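Local coordinates for chromosome replication initiation inhibitor protein (Agrobacterium tumefaciens, PDB 3FD3), which probably acts as a DNA-binding transcription factor of the LysR family, and is represented here by its C-terminal substrate-binding domain, at residues V124-H129 against M145-N150; D82-H87 against V165-G170; P151-A156 against R201-P206. All coordinates share one frame; numbering follows the deposited sequence.

How the contacts relate
All three contacts lie in the C-terminal part of the protein, which holds the LysR substrate-binding domain, whose fold is of the periplasmic binding protein class. Contacts 1 and 2 are neighbours, their centres about 12 Å apart. They touch directly: F83 CE2 lies 3.4 Å from G146 CA, and W147 packs on L167. Contact 1 also carries one of the calcium ligands, the carbonyl O of L149. The side chain of L167 in contact 2 is about 12 Å from the ion, and that of Q153 in contact 3 about 11 Å. Contact 3 is centred about 22 Å from contact 1, but strand 148-151 runs straight into its helix, 152-161. Contacts 2 and 3 do not touch.

Contact 1 of 3, residues V124-H129 against M145-N150; sequences VSYPTH and MGWGLN. With CA (calcium ion), chain B.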
# COMPACT_ATOMS: atom_id res chain seq x y z
N VAL A 124 16.44 -16.96 15.19
CA VAL A 124 15.47 -18.03 15.08
C VAL A 124 14.85 -17.97 13.70
O VAL A 124 14.41 -16.92 13.27
CB VAL A 124 14.34 -17.91 16.15
CG1 VAL A 124 13.37 -19.08 16.04
CG2 VAL A 124 14.93 -17.80 17.55
N SER A 125 14.80 -19.11 13.01
CA SER A 125 14.12 -19.18 11.72
C SER A 125 12.62 -19.36 11.92
O SER A 125 12.17 -20.38 12.47
CB SER A 125 14.66 -20.33 10.88
OG SER A 125 14.10 -20.29 9.58
N TYR A 126 11.85 -18.40 11.43
CA TYR A 126 10.41 -18.33 11.70
C TYR A 126 9.61 -18.61 10.43
O TYR A 126 10.02 -18.19 9.35
CB TYR A 126 10.04 -16.96 12.30
CG TYR A 126 10.21 -15.79 11.38
CD1 TYR A 126 11.46 -15.17 11.22
CD2 TYR A 126 9.13 -15.27 10.67
CE1 TYR A 126 11.62 -14.08 10.35
CE2 TYR A 126 9.28 -14.20 9.79
CZ TYR A 126 10.53 -13.60 9.63
OH TYR A 126 10.66 -12.53 8.76
N PRO A 127 8.48 -19.32 10.54
CA PRO A 127 7.62 -19.51 9.37
C PRO A 127 6.90 -18.20 9.10
O PRO A 127 6.65 -17.42 10.01
CB PRO A 127 6.63 -20.59 9.82
CG PRO A 127 6.54 -20.44 11.28
CD PRO A 127 7.89 -19.95 11.74
N THR A 128 6.60 -17.91 7.84
CA THR A 128 6.05 -16.61 7.55
C THR A 128 5.06 -16.60 6.43
O THR A 128 5.15 -17.37 5.47
CB THR A 128 7.20 -15.59 7.23
OG1 THR A 128 6.72 -14.25 7.35
CG2 THR A 128 7.76 -15.82 5.82
N HIS A 129 4.12 -15.67 6.54
CA HIS A 129 3.39 -15.21 5.39
C HIS A 129 4.22 -14.13 4.69
O HIS A 129 5.02 -13.46 5.34
CB HIS A 129 2.05 -14.57 5.79
CG HIS A 129 1.18 -15.42 6.64
ND1 HIS A 129 0.47 -16.50 6.15
CD2 HIS A 129 0.82 -15.29 7.94
CE1 HIS A 129 -0.26 -17.02 7.12
NE2 HIS A 129 -0.05 -16.32 8.23
N MSE A 145 -3.47 -12.71 11.94
CA MSE A 145 -2.90 -13.56 10.91
C MSE A 145 -1.41 -13.87 11.14
O MSE A 145 -0.91 -14.93 10.83
CB MSE A 145 -3.12 -12.84 9.58
CG MSE A 145 -2.95 -13.63 8.47
SE MSE A 145 -3.51 -12.67 6.85
CE MSE A 145 -2.30 -13.60 5.89
N GLY A 146 -0.70 -12.90 11.72
CA GLY A 146 0.72 -13.05 11.97
C GLY A 146 1.19 -11.93 12.85
O GLY A 146 0.42 -11.03 13.20
N TRP A 147 2.45 -12.04 13.26
CA TRP A 147 3.17 -10.95 13.94
C TRP A 147 4.20 -10.34 13.00
O TRP A 147 4.70 -10.99 12.12
CB TRP A 147 3.84 -11.44 15.21
CG TRP A 147 5.07 -12.32 14.94
CD1 TRP A 147 5.10 -13.66 14.74
CD2 TRP A 147 6.42 -11.87 14.83
NE1 TRP A 147 6.37 -14.09 14.51
CE2 TRP A 147 7.21 -13.01 14.55
CE3 TRP A 147 7.04 -10.62 14.92
CZ2 TRP A 147 8.60 -12.93 14.40
CZ3 TRP A 147 8.41 -10.54 14.74
CH2 TRP A 147 9.17 -11.68 14.48
N GLY A 148 4.49 -9.06 13.19
CA GLY A 148 5.49 -8.41 12.37
C GLY A 148 5.84 -7.03 12.88
O GLY A 148 5.22 -6.54 13.83
N LEU A 149 6.85 -6.44 12.24
CA LEU A 149 7.30 -5.10 12.61
C LEU A 149 6.50 -4.06 11.85
O LEU A 149 6.44 -4.08 10.61
CB LEU A 149 8.79 -4.95 12.35
CG LEU A 149 9.76 -5.50 13.42
CD1 LEU A 149 9.76 -4.64 14.66
CD2 LEU A 149 9.40 -6.96 13.81
N ASN A 150 5.85 -3.17 12.58
CA ASN A 150 5.06 -2.12 11.99
C ASN A 150 5.53 -0.75 12.48
O ASN A 150 5.86 -0.59 13.68
CB ASN A 150 3.59 -2.28 12.40
CG ASN A 150 2.97 -3.50 11.81
OD1 ASN A 150 2.80 -3.57 10.60
ND2 ASN A 150 2.61 -4.48 12.66
CA CA B . 7.12 -4.07 8.29
O HOH W 1 5.66 -2.31 7.55
O HOH W 2 8.71 -5.72 8.36
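H129 meets M145 and Y126 meets W147 where two segments of one alpha/beta lobe of the LysR substrate-binding domain approach each other. Strand 102-104 runs between them: P127 and H129 bond to its backbone, and W147 bonds to P101 and L103. The two segments therefore meet mainly through side chains. The imidazole of H129 has the selenomethionine M145 over one face. M145 CE sits 3.9 Å from the ring centroid, only 7° off the normal, a CH-pi contact. The extended M145 chain, with CG anti to the backbone N (chi1 -165°), carries the methyl there. NE2 of the same ring gives a weak, bent hydrogen bond to M145 O, 3.1 Å long. ND1 is bonded to V32 N of the second subunit, so the ring is held from two sides and links this lobe to the dimer partner. This would fit an imidazole with its proton on NE2.

The second meeting is aromatic. The six-membered ring of W147 turns its edge toward the face of Y126, with planes at 52° and centroids 5.7 Å apart. The nearest atoms are Y126 CD2 and W147 CZ2, at 4.4 Å. W115 also meets the indole, and Y126 OH bonds to T104 OG1. T128 OG1 donates a 2.7 Å bond to H129 O, tilted from the carbonyl plane. Further along, L149 O binds the calcium ion at 2.4 Å, and two waters bind it at 2.4 and 2.3 Å.

Contact 2 of 3, residues D82-H87 against V165-G170; sequences DFMARH and VELMPG
M84 reaches from helix 81-87 to V165 and L167, at the start of strand 165-181 and the turn that interrupts it. This is helix-on-sheet packing in the alpha/beta fold of the LysR substrate-binding domain. V165 and L167 bond through their backbones to A79 and A77 of strand 66-79, and M84 also packs on A79.

The apolar contacts all run through M84, a selenomethionine. Its CB points toward the opposite segment. The chain then folds at chi2 and chi3 (-62° and -65°), which curls SE and CE over L167. SE lies 3.8 Å from L167 CD1 and 3.9 Å from L167 CG. CE rests 3.9 Å from L167 CA, against the backbone of the turn. Nearer the helix, M84 CG faces V165 CG2. Their spacing is tighter than usual, but V165 has two conformers, so the closeness is doubtful.

No hydrogen bond crosses between the segments. E166 CB is directed away from the helix, and its OE1 bonds to H76 ND1. Inside the helix, F83 O accepts from H87 N at 3.0 Å and also from the H87 ring. The ring bond uses a lone pair of the carbonyl: H87 ND1 is 3.1 Å from F83 O. That same ND1 stands 3.2 Å above the plane of the F83 ring, over its centre.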
# COMPACT_ATOMS: atom_id res chain seq x y z
N ASP A 82 -5.39 -12.33 20.50
CA ASP A 82 -5.69 -13.71 20.17
C ASP A 82 -4.47 -14.40 19.56
O ASP A 82 -4.23 -15.54 19.88
CB ASP A 82 -6.89 -13.80 19.22
CG ASP A 82 -7.16 -15.24 18.73
OD1 ASP A 82 -7.51 -16.07 19.55
OD2 ASP A 82 -6.95 -15.50 17.52
N PHE A 83 -3.72 -13.71 18.70
CA PHE A 83 -2.47 -14.26 18.17
C PHE A 83 -1.50 -14.64 19.29
O PHE A 83 -0.90 -15.72 19.28
CB PHE A 83 -1.80 -13.31 17.18
CG PHE A 83 -0.67 -13.94 16.45
CD1 PHE A 83 0.59 -13.99 17.02
CD2 PHE A 83 -0.88 -14.52 15.22
CE1 PHE A 83 1.62 -14.60 16.35
CE2 PHE A 83 0.12 -15.12 14.56
CZ PHE A 83 1.38 -15.16 15.12
N MSE A 84 -1.35 -13.72 20.25
CA MSE A 84 -0.46 -13.96 21.37
C MSE A 84 -0.94 -15.17 22.17
O MSE A 84 -0.14 -16.02 22.61
CB MSE A 84 -0.40 -12.71 22.29
CG MSE A 84 0.11 -11.44 21.68
SE MSE A 84 1.94 -11.54 21.07
CE MSE A 84 2.78 -11.79 22.75
N ALA A 85 -2.26 -15.26 22.37
CA ALA A 85 -2.82 -16.35 23.15
C ALA A 85 -2.61 -17.71 22.50
O ALA A 85 -2.38 -18.71 23.18
CB ALA A 85 -4.31 -16.11 23.39
N ARG A 86 -2.73 -17.75 21.18
CA ARG A 86 -2.66 -19.01 20.45
C ARG A 86 -1.22 -19.47 20.27
O ARG A 86 -0.94 -20.66 20.32
CB ARG A 86 -3.31 -18.84 19.09
CG ARG A 86 -4.83 -18.74 19.15
CD ARG A 86 -5.38 -18.40 17.81
NE ARG A 86 -5.18 -19.50 16.87
CZ ARG A 86 -4.90 -19.37 15.58
NH1 ARG A 86 -4.64 -18.16 15.06
NH2 ARG A 86 -4.77 -20.47 14.82
N HIS A 87 -0.30 -18.53 20.08
CA HIS A 87 1.06 -18.84 19.64
C HIS A 87 2.16 -18.59 20.65
O HIS A 87 3.25 -19.18 20.53
CB HIS A 87 1.38 -18.05 18.38
CG HIS A 87 0.51 -18.41 17.23
ND1 HIS A 87 -0.48 -17.57 16.78
CD2 HIS A 87 0.46 -19.51 16.45
CE1 HIS A 87 -1.09 -18.14 15.75
NE2 HIS A 87 -0.53 -19.31 15.53
N VAL A 165 -0.81 -5.78 20.63
CA VAL A 165 0.10 -5.72 21.74
C VAL A 165 1.48 -5.99 21.20
O VAL A 165 1.65 -6.59 20.13
CB VAL A 165 -0.25 -6.75 22.81
CG1 VAL A 165 -1.60 -6.42 23.46
CG2 VAL A 165 -0.22 -8.15 22.23
N GLU A 166 2.47 -5.51 21.94
CA GLU A 166 3.87 -5.72 21.59
C GLU A 166 4.27 -7.12 22.04
O GLU A 166 3.97 -7.50 23.17
CB GLU A 166 4.77 -4.73 22.31
CG GLU A 166 4.99 -3.47 21.58
CD GLU A 166 6.09 -2.61 22.24
OE1 GLU A 166 7.24 -2.50 21.70
OE2 GLU A 166 5.80 -2.06 23.31
N LEU A 167 4.93 -7.87 21.17
CA LEU A 167 5.44 -9.19 21.59
C LEU A 167 6.30 -9.10 22.84
O LEU A 167 6.18 -9.93 23.76
CB LEU A 167 6.22 -9.86 20.48
CG LEU A 167 5.37 -10.64 19.46
CD1 LEU A 167 4.36 -9.77 18.68
CD2 LEU A 167 6.26 -11.36 18.49
N MSE A 168 7.17 -8.09 22.88
CA MSE A 168 8.03 -7.85 24.02
C MSE A 168 8.09 -6.35 24.20
O MSE A 168 8.82 -5.67 23.48
CB MSE A 168 9.42 -8.44 23.77
CG MSE A 168 10.31 -8.44 24.98
SE MSE A 168 11.72 -9.78 24.86
CE MSE A 168 10.56 -11.35 24.78
N PRO A 169 7.29 -5.81 25.13
CA PRO A 169 7.30 -4.37 25.38
C PRO A 169 8.71 -3.82 25.53
O PRO A 169 9.56 -4.45 26.17
CB PRO A 169 6.51 -4.24 26.69
CG PRO A 169 5.57 -5.37 26.66
CD PRO A 169 6.31 -6.50 25.99
N GLY A 170 8.97 -2.66 24.93
CA GLY A 170 10.22 -1.98 25.14
C GLY A 170 11.31 -2.54 24.25
O GLY A 170 12.48 -2.40 24.58

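Contact 3 of 3, residues P151-A156 against R201-P206; sequences PVQLVA and RVVLMP
Two torsions of Q153 set up its meeting with V203: CG turns away from its own carbonyl carbon (chi1 -65°), and the chain then bends at chi2 (79°). The amide of Q153, in the first turn of helix 152-161, is thereby presented to the C-terminal end of helix 190-203. NE2 donates to V203 O at 3.3 Å, and the N-H...O line is moderately bent. The acceptor lies in the amide plane of Q153. The donor, however, stands 49° above the carbonyl plane and is not on a lone pair.

Apolar atoms flank the bond. V203 CG1 is 4.0 Å from Q153 CG and 3.7 Å from Q153 NE2. The tip of L204 comes up as well, with CD2 4.0 Å from Q153 NE2. Q153 also packs on T15 and L73, and V203 on W16.

The bond falls where helix 190-203 ends, as L204 is the first residue to leave helical angles. Beyond it, M205 bonds to V72 of strand 66-79. The Q153 amide thus supplies a side-chain donor to a carbonyl in the last turn of a helix. The long, off-plane geometry implies a modest bond.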
# COMPACT_ATOMS: atom_id res chain seq x y z
N PRO A 151 5.55 0.24 11.60
CA PRO A 151 5.89 1.59 12.07
C PRO A 151 4.96 2.09 13.19
O PRO A 151 3.73 1.87 13.13
CB PRO A 151 5.72 2.44 10.82
CG PRO A 151 5.79 1.52 9.68
CD PRO A 151 5.27 0.21 10.15
N VAL A 152 5.54 2.76 14.18
CA VAL A 152 4.81 3.23 15.35
C VAL A 152 3.62 4.12 14.98
O VAL A 152 2.57 4.04 15.63
CB VAL A 152 5.74 4.00 16.35
CG1 VAL A 152 6.38 5.26 15.72
CG2 VAL A 152 4.97 4.34 17.64
N GLN A 153 3.77 4.89 13.91
CA GLN A 153 2.71 5.83 13.49
C GLN A 153 1.43 5.07 13.14
O GLN A 153 0.33 5.60 13.29
CB GLN A 153 3.15 6.67 12.28
CG GLN A 153 4.30 7.61 12.52
CD GLN A 153 5.68 6.97 12.51
OE1 GLN A 153 5.82 5.81 12.16
NE2 GLN A 153 6.72 7.75 12.90
N LEU A 154 1.56 3.84 12.67
CA LEU A 154 0.42 3.06 12.22
C LEU A 154 -0.16 2.16 13.29
O LEU A 154 -1.28 1.65 13.12
CB LEU A 154 0.83 2.20 11.03
CG LEU A 154 1.29 2.97 9.80
CD1 LEU A 154 1.56 2.02 8.65
CD2 LEU A 154 0.29 4.10 9.37
N VAL A 155 0.56 1.98 14.39
CA VAL A 155 0.09 1.08 15.44
C VAL A 155 -0.05 1.69 16.82
O VAL A 155 -0.54 1.03 17.72
CB VAL A 155 0.93 -0.22 15.53
CG1 VAL A 155 0.81 -1.06 14.23
CG2 VAL A 155 2.38 0.07 15.90
N ALA A 156 0.33 2.95 16.98
CA ALA A 156 0.26 3.58 18.31
C ALA A 156 -1.14 3.55 18.90
O ALA A 156 -1.31 3.17 20.08
CB ALA A 156 0.77 5.01 18.25
N ARG A 201 10.89 16.08 10.81
CA ARG A 201 11.23 16.59 12.14
C ARG A 201 10.09 16.44 13.14
O ARG A 201 10.32 16.15 14.32
CB ARG A 201 11.67 18.07 12.07
CG ARG A 201 12.33 18.58 13.37
CD ARG A 201 13.66 17.88 13.65
NE ARG A 201 14.51 17.85 12.46
CZ ARG A 201 15.23 18.88 12.02
NH1 ARG A 201 15.24 20.04 12.67
NH2 ARG A 201 15.95 18.75 10.91
N VAL A 202 8.86 16.62 12.68
CA VAL A 202 7.69 16.51 13.53
C VAL A 202 7.30 15.06 13.78
O VAL A 202 6.89 14.71 14.89
CB VAL A 202 6.50 17.26 12.91
CG1 VAL A 202 5.24 17.02 13.72
CG2 VAL A 202 6.82 18.76 12.84
N VAL A 203 7.44 14.22 12.76
CA VAL A 203 6.91 12.85 12.79
C VAL A 203 7.89 11.77 13.23
O VAL A 203 7.49 10.80 13.88
CB VAL A 203 6.37 12.49 11.37
CG1 VAL A 203 5.93 11.03 11.31
CG2 VAL A 203 5.20 13.42 11.05
N LEU A 204 9.15 11.89 12.83
CA LEU A 204 10.15 10.88 13.14
C LEU A 204 10.81 11.23 14.46
O LEU A 204 10.66 12.35 14.95
CB LEU A 204 11.18 10.80 12.02
CG LEU A 204 10.62 10.47 10.63
CD1 LEU A 204 11.80 10.32 9.64
CD2 LEU A 204 9.75 9.17 10.65
N MSE A 205 11.55 10.29 15.02
CA MSE A 205 12.30 10.57 16.23
C MSE A 205 13.56 11.31 15.84
O MSE A 205 14.13 11.03 14.78
CB MSE A 205 12.69 9.29 16.96
CG MSE A 205 11.55 8.41 17.29
SE MSE A 205 12.13 7.03 18.54
CE MSE A 205 13.98 6.77 17.99
N PRO A 206 14.02 12.24 16.68
CA PRO A 206 15.20 13.04 16.35
C PRO A 206 16.47 12.21 16.23
O PRO A 206 16.61 11.17 16.88
CB PRO A 206 15.33 14.04 17.52
CG PRO A 206 14.48 13.56 18.59
CD PRO A 206 13.44 12.62 17.99